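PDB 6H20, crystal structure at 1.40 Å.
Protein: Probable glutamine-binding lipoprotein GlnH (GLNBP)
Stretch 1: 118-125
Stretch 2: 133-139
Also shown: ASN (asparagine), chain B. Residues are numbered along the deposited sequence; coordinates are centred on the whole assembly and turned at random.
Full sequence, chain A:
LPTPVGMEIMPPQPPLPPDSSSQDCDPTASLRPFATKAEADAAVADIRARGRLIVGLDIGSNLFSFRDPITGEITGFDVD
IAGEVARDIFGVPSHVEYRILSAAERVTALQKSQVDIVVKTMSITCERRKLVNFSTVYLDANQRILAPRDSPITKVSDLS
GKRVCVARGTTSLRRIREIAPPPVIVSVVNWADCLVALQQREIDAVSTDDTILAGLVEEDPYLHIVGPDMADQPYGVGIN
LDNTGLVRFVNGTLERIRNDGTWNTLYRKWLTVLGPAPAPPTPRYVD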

# COMPACT_ATOMS: atom_id res chain seq x y z
N VAL A 118 1.15 3.82 -9.73
CA VAL A 118 1.35 4.00 -8.29
C VAL A 118 1.65 2.62 -7.72
O VAL A 118 0.88 1.67 -7.93
CB VAL A 118 0.10 4.59 -7.61
CG1 VAL A 118 0.21 4.49 -6.09
CG2 VAL A 118 -0.09 6.05 -8.02
N VAL A 119 2.78 2.48 -7.05
CA VAL A 119 3.11 1.27 -6.29
C VAL A 119 3.36 1.77 -4.88
O VAL A 119 4.47 2.19 -4.52
CB VAL A 119 4.32 0.51 -6.85
CG1 VAL A 119 4.40 -0.88 -6.20
CG2 VAL A 119 4.22 0.36 -8.38
N LYS A 120 2.29 1.82 -4.09
CA LYS A 120 2.34 2.40 -2.75
C LYS A 120 1.25 1.78 -1.91
O LYS A 120 0.21 2.40 -1.65
CB LYS A 120 2.19 3.93 -2.81
CG LYS A 120 2.56 4.59 -1.48
CD LYS A 120 1.90 5.95 -1.33
CE LYS A 120 2.25 6.63 -0.01
NZ LYS A 120 2.27 5.72 1.18
N THR A 121 1.48 0.52 -1.52
CA THR A 121 0.58 -0.27 -0.67
C THR A 121 -0.90 -0.02 -0.99
O THR A 121 -1.72 0.16 -0.09
CB THR A 121 0.88 -0.05 0.83
OG1 THR A 121 0.68 1.33 1.21
CG2 THR A 121 2.33 -0.45 1.15
N MET A 122 -1.26 -0.02 -2.27
CA MET A 122 -2.55 0.55 -2.65
C MET A 122 -3.61 -0.54 -2.68
O MET A 122 -3.68 -1.32 -3.63
CB MET A 122 -2.46 1.29 -3.98
CG MET A 122 -3.66 2.19 -4.21
SD MET A 122 -3.40 3.19 -5.67
CE MET A 122 -4.91 4.14 -5.66
N SER A 123 -4.45 -0.58 -1.64
CA SER A 123 -5.51 -1.58 -1.59
C SER A 123 -6.51 -1.39 -2.72
O SER A 123 -6.96 -0.27 -3.00
CB SER A 123 -6.25 -1.52 -0.26
OG SER A 123 -5.36 -1.86 0.78
N ILE A 124 -6.86 -2.50 -3.35
CA ILE A 124 -7.82 -2.50 -4.44
C ILE A 124 -9.21 -2.54 -3.83
O ILE A 124 -9.56 -3.49 -3.12
CB ILE A 124 -7.60 -3.73 -5.33
CG1 ILE A 124 -6.20 -3.76 -5.95
CG2 ILE A 124 -8.68 -3.81 -6.43
CD1 ILE A 124 -5.76 -5.19 -6.38
N THR A 125 -10.02 -1.52 -4.11
CA THR A 125 -11.39 -1.46 -3.59
C THR A 125 -12.35 -1.11 -4.72
O THR A 125 -11.97 -0.54 -5.75
CB THR A 125 -11.55 -0.43 -2.46
OG1 THR A 125 -11.41 0.90 -3.00
CG2 THR A 125 -10.51 -0.65 -1.35
N ASN A 133 -7.72 2.28 -12.44
CA ASN A 133 -7.57 0.86 -12.69
C ASN A 133 -6.52 0.25 -11.77
O ASN A 133 -5.73 0.96 -11.13
CB ASN A 133 -7.22 0.61 -14.16
CG ASN A 133 -8.06 -0.46 -14.76
OD1 ASN A 133 -8.18 -1.54 -14.18
ND2 ASN A 133 -8.69 -0.17 -15.89
N PHE A 134 -6.49 -1.08 -11.72
CA PHE A 134 -5.51 -1.78 -10.91
C PHE A 134 -5.05 -3.04 -11.63
O PHE A 134 -5.82 -3.68 -12.35
CB PHE A 134 -6.09 -2.26 -9.57
CG PHE A 134 -6.40 -1.15 -8.60
CD1 PHE A 134 -5.40 -0.59 -7.80
CD2 PHE A 134 -7.70 -0.70 -8.44
CE1 PHE A 134 -5.70 0.41 -6.89
CE2 PHE A 134 -8.01 0.31 -7.54
CZ PHE A 134 -7.00 0.87 -6.75
N SER A 135 -3.79 -3.40 -11.39
CA SER A 135 -3.27 -4.72 -11.70
C SER A 135 -3.92 -5.77 -10.82
O SER A 135 -4.70 -5.47 -9.90
CB SER A 135 -1.77 -4.77 -11.42
OG SER A 135 -1.52 -4.72 -10.01
N THR A 136 -3.59 -7.03 -11.10
CA THR A 136 -3.89 -8.11 -10.17
C THR A 136 -3.15 -7.89 -8.85
O THR A 136 -2.25 -7.04 -8.72
CB THR A 136 -3.47 -9.46 -10.76
OG1 THR A 136 -2.08 -9.43 -11.11
CG2 THR A 136 -4.32 -9.80 -11.99
N VAL A 137 -3.52 -8.69 -7.85
CA VAL A 137 -2.99 -8.50 -6.49
C VAL A 137 -1.54 -8.95 -6.43
O VAL A 137 -1.21 -10.07 -6.82
CB VAL A 137 -3.84 -9.30 -5.49
CG1 VAL A 137 -3.25 -9.21 -4.08
CG2 VAL A 137 -5.29 -8.84 -5.53
N TYR A 138 -0.66 -8.08 -5.91
CA TYR A 138 0.74 -8.45 -5.75
C TYR A 138 1.16 -8.72 -4.31
O TYR A 138 2.27 -9.24 -4.09
CB TYR A 138 1.68 -7.42 -6.42
CG TYR A 138 1.80 -6.08 -5.72
CD1 TYR A 138 2.71 -5.88 -4.69
CD2 TYR A 138 1.01 -5.01 -6.13
CE1 TYR A 138 2.82 -4.65 -4.08
CE2 TYR A 138 1.12 -3.76 -5.51
CZ TYR A 138 2.02 -3.60 -4.48
OH TYR A 138 2.12 -2.38 -3.87
N LEU A 139 0.32 -8.41 -3.33
CA LEU A 139 0.59 -8.74 -1.94
C LEU A 139 -0.73 -8.58 -1.21
O LEU A 139 -1.47 -7.64 -1.49
CB LEU A 139 1.62 -7.77 -1.35
CG LEU A 139 2.12 -8.09 0.06
CD1 LEU A 139 2.93 -9.37 0.05
CD2 LEU A 139 2.98 -6.94 0.58
N ASN B . -3.31 -0.16 2.10
CA ASN B . -4.06 0.91 2.76
C ASN B . -4.70 1.79 1.70
O ASN B . -5.19 2.89 2.02
CB ASN B . -3.15 1.73 3.67
CG ASN B . -2.12 2.53 2.91
OD1 ASN B . -1.84 2.28 1.74
ND2 ASN B . -1.58 3.53 3.56
OXT ASN B . -4.72 1.39 0.52
O HOH W 1 0.40 -0.37 -4.67

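No direct hydrogen bond joins these two stretches. What holds them is the packing of a few apolar side chains, supplemented by one bridging water, and three residues do most of the covering: Phe-134, Ile-124 and Tyr-138.

Phe-134 gives the most surface to the contact, 106 Å², and Ile-124 follows with 89 Å²; together the two stretches bury 387 Å², both sides summed. The pair meets where the backbones run close, with Ile-124 CA and Phe-134 CA 6.9 Å apart, and both CA-to-CB bonds point toward the opposing stretch. Ile-124, with chi1 in the m well and chi2 in t, lays its CG1 over one face of the Phe-134 ring, 3.7 Å from Phe-134 CG. The same CG1 lies 4.0 Å from the centroid of the Phe-134 ring and 26° off the ring normal, the geometry of a CH-pi contact. A flat ring offers a broad surface to an aliphatic chain, and the CG1 arm of isoleucine has a second use: its CD1 reaches Val-137 CG2 at 3.8 Å, and it also lies 3.7 Å from the backbone O of Ser-135. One side chain thus touches Phe-134, Ser-135 and Val-137.

Met-122 also points its CA-to-CB bond toward the other stretch. With chi1 and chi2 both t, the chain extends and brings Met-122 SD to 3.8 Å from Phe-134 CE1. Met-122 SD stands 5.1 Å from the centroid of the Phe-134 ring in an oblique sulfur-aromatic approach, so an unbranched chain supplies reach and a polarizable atom where Ile-124 supplies face cover. Between these two residues Ser-123 turns its CA-to-CB bond away, and its backbone O comes within 3.9 Å of Phe-134 CZ. Ser-123 instead meets the ligand: the bound asparagine N donates to Ser-123 OG at 3.0 Å, while Ser-123 N donates to the asparagine OXT at 2.9 Å.

Tyr-138, covering 61 Å², works by length. Its CA-to-CB bond points sideways, but the end of the side chain comes nearer, and Val-119 CG1 packs against the end of the ring, 3.6 Å from Tyr-138 OH and 4.0 Å from Tyr-138 CZ. The hydroxyl also takes a water that donates to Tyr-138 OH at 2.8 Å and accepts from Lys-120 N at 3.0 Å and from Met-122 N at 2.9 Å. The tyrosine therefore packs against the valine and, through the water, satisfies two amides of an irregular backbone. Between those amides, Thr-121 turns its CA-to-CB bond away from this contact and donates from its OG1 to the asparagine OD1 at 2.7 Å.

The rule to be read here is a division by side within the first stretch: Met-122 and Ile-124 point toward the partner stretch, Thr-121 and Ser-123 turn away from it and bond to the asparagine, and a water settles the amides of Lys-120 and Met-122.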